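Local structure of ArsR family transcriptional regulator (6CDB) at residues G43-S46 with H47-L51. The protein probably represses transcription by binding DNA as a zinc-responsive regulator of the ArsR family. The protein carries 1 engineered substitution. Numbering follows the deposited sequence.
Sequences GHIS and HQLNL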
ATOM      1  N   GLY A  43      -4.217  24.198   5.062  1.00 37.89           N
ATOM      2  CA  GLY A  43      -5.081  24.702   6.121  1.00 37.06           C
ATOM      3  C   GLY A  43      -6.344  23.879   6.287  1.00 33.19           C
ATOM      4  O   GLY A  43      -6.763  23.579   7.409  1.00 32.61           O
ATOM      5  N   HIS A  44      -6.946  23.469   5.174  1.00 33.26           N
ATOM      6  CA  HIS A  44      -8.161  22.668   5.261  1.00 35.31           C
ATOM      7  C   HIS A  44      -7.878  21.266   5.789  1.00 36.10           C
ATOM      8  O   HIS A  44      -8.642  20.744   6.612  1.00 32.82           O
ATOM      9  CB  HIS A  44      -8.840  22.591   3.898  1.00 37.08           C
ATOM     10  CG  HIS A  44     -10.081  21.757   3.902  1.00 43.24           C
ATOM     11  ND1 HIS A  44     -10.103  20.452   3.459  1.00 41.25           N
ATOM     12  CD2 HIS A  44     -11.340  22.032   4.326  1.00 44.50           C
ATOM     13  CE1 HIS A  44     -11.323  19.962   3.595  1.00 43.28           C
ATOM     14  NE2 HIS A  44     -12.092  20.901   4.116  1.00 48.03           N
ATOM     15  N   ILE A  45      -6.799  20.632   5.320  1.00 33.45           N
ATOM     16  CA  ILE A  45      -6.431  19.310   5.828  1.00 31.91           C
ATOM     17  C   ILE A  45      -6.194  19.380   7.327  1.00 32.00           C
ATOM     18  O   ILE A  45      -6.732  18.581   8.106  1.00 31.72           O
ATOM     19  CB  ILE A  45      -5.181  18.783   5.099  1.00 34.87           C
ATOM     20  CG1 ILE A  45      -5.448  18.616   3.596  1.00 31.82           C
ATOM     21  CG2 ILE A  45      -4.700  17.466   5.742  1.00 29.26           C
ATOM     22  CD1 ILE A  45      -4.182  18.454   2.762  1.00 30.73           C
ATOM     23  N   SER A  46      -5.383  20.354   7.744  1.00 33.56           N
ATOM     24  CA  SER A  46      -5.062  20.550   9.150  1.00 31.13           C
ATOM     25  C   SER A  46      -6.328  20.725   9.982  1.00 33.59           C
ATOM     26  O   SER A  46      -6.517  20.041  10.997  1.00 32.56           O
ATOM     27  CB  SER A  46      -4.143  21.760   9.276  1.00 29.85           C
ATOM     28  OG  SER A  46      -4.365  22.418  10.504  1.00 37.25           O
ATOM     29  N   HIS A  47      -7.223  21.618   9.543  1.00 33.44           N
ATOM     30  CA  HIS A  47      -8.455  21.862  10.292  1.00 35.31           C
ATOM     31  C   HIS A  47      -9.327  20.612  10.354  1.00 33.91           C
ATOM     32  O   HIS A  47      -9.811  20.230  11.426  1.00 32.95           O
ATOM     33  CB  HIS A  47      -9.226  23.010   9.654  1.00 36.49           C
ATOM     34  CG  HIS A  47     -10.541  23.277  10.309  1.00 39.39           C
ATOM     35  ND1 HIS A  47     -11.743  22.938   9.728  1.00 42.62           N
ATOM     36  CD2 HIS A  47     -10.842  23.833  11.505  1.00 37.64           C
ATOM     37  CE1 HIS A  47     -12.732  23.296  10.528  1.00 43.04           C
ATOM     38  NE2 HIS A  47     -12.212  23.840  11.615  1.00 42.34           N
ATOM     39  N   GLN A  48      -9.520  19.948   9.213  1.00 33.29           N
ATOM     40  CA  GLN A  48     -10.419  18.800   9.157  1.00 33.93           C
ATOM     41  C   GLN A  48      -9.913  17.641  10.011  1.00 34.22           C
ATOM     42  O   GLN A  48     -10.707  16.984  10.696  1.00 31.65           O
ATOM     43  CB  GLN A  48     -10.608  18.355   7.702  1.00 38.15           C
ATOM     44  CG  GLN A  48     -11.772  17.394   7.489  1.00 42.88           C
ATOM     45  CD  GLN A  48     -12.989  17.740   8.355  1.00 50.69           C
ATOM     46  OE1 GLN A  48     -13.708  18.712   8.088  1.00 49.76           O
ATOM     47  NE2 GLN A  48     -13.216  16.943   9.408  1.00 52.28           N
ATOM     48  N   LEU A  49      -8.604  17.366   9.983  1.00 31.13           N
ATOM     49  CA  LEU A  49      -8.060  16.217  10.708  1.00 31.64           C
ATOM     50  C   LEU A  49      -7.600  16.556  12.125  1.00 29.25           C
ATOM     51  O   LEU A  49      -7.239  15.648  12.873  1.00 32.94           O
ATOM     52  CB  LEU A  49      -6.887  15.594   9.923  1.00 29.31           C
ATOM     53  CG  LEU A  49      -7.242  15.143   8.504  1.00 30.47           C
ATOM     54  CD1 LEU A  49      -6.019  14.602   7.767  1.00 30.01           C
ATOM     55  CD2 LEU A  49      -8.355  14.097   8.539  1.00 31.19           C
ATOM     56  N   ASN A  50      -7.627  17.827  12.512  1.00 33.86           N
ATOM     57  CA  ASN A  50      -7.106  18.272  13.805  1.00 34.39           C
ATOM     58  C   ASN A  50      -5.630  17.897  13.947  1.00 34.07           C
ATOM     59  O   ASN A  50      -5.203  17.248  14.910  1.00 32.03           O
ATOM     60  CB  ASN A  50      -7.937  17.736  14.972  1.00 36.36           C
ATOM     61  CG  ASN A  50      -7.704  18.525  16.249  1.00 36.94           C
ATOM     62  OD1 ASN A  50      -7.374  17.969  17.297  1.00 40.45           O
ATOM     63  ND2 ASN A  50      -7.842  19.836  16.152  1.00 38.55           N
ATOM     64  N   LEU A  51      -4.853  18.320  12.955  1.00 32.83           N
ATOM     65  CA  LEU A  51      -3.407  18.191  12.918  1.00 30.88           C
ATOM     66  C   LEU A  51      -2.830  19.574  12.663  1.00 30.53           C
ATOM     67  O   LEU A  51      -3.452  20.396  11.986  1.00 34.39           O
ATOM     68  CB  LEU A  51      -2.965  17.203  11.816  1.00 29.46           C
ATOM     69  CG  LEU A  51      -3.539  15.790  11.959  1.00 31.08           C
ATOM     70  CD1 LEU A  51      -3.288  14.933  10.709  1.00 28.93           C
ATOM     71  CD2 LEU A  51      -2.949  15.129  13.227  1.00 28.64           C
TER
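Ser46 grips Leu51 twice where helix 42-49 ends. Its hydroxyl OG donates to Leu51 O at 2.7 Å, nearly in line with that carbonyl, while its own backbone O accepts Leu51 N at 3.1 Å, on a lone pair in the carbonyl plane. Chi1 of Ser46, 149°, lies well off the staggered anti position, with OG directed at Leu51 O. Between the partners, Asn50 takes a positive phi of 58°, turning the chain back so that Leu51 N meets the carbonyl five residues earlier, the 6→1 bond of a Schellman motif, whose 5→2 partner, Asn50 N to His47 O, is weak. One turn back, the regular i to i+4 bonds run from His47 N to Gly43 O, from Gln48 N to His44 O and from Leu49 N to Ile45 O, each with an N-H...O angle of about 162°. On the buried side Ile45 and Leu49, one turn apart, run alongside each other, with CG2 of Ile45 touching CD1 of Leu49 at 3.7 Å. On the exposed side, CB of Gln48 sits over one face of the His44 imidazole, a loose contact with CE1 at 4.5 Å. Ser41 OG, at the end of short strand 40-41, accepts a hydrogen bond from His44 N in the first turn of the helix. Arg30 NH1 bonds Leu49 O. Leu49 packs on Ile31 and Leu34 of helix 26-37, whereas Ile45, Ser46 and Leu51 rest on Val56 of helix 53-65, the helix that follows the turn in this helix-turn-helix region.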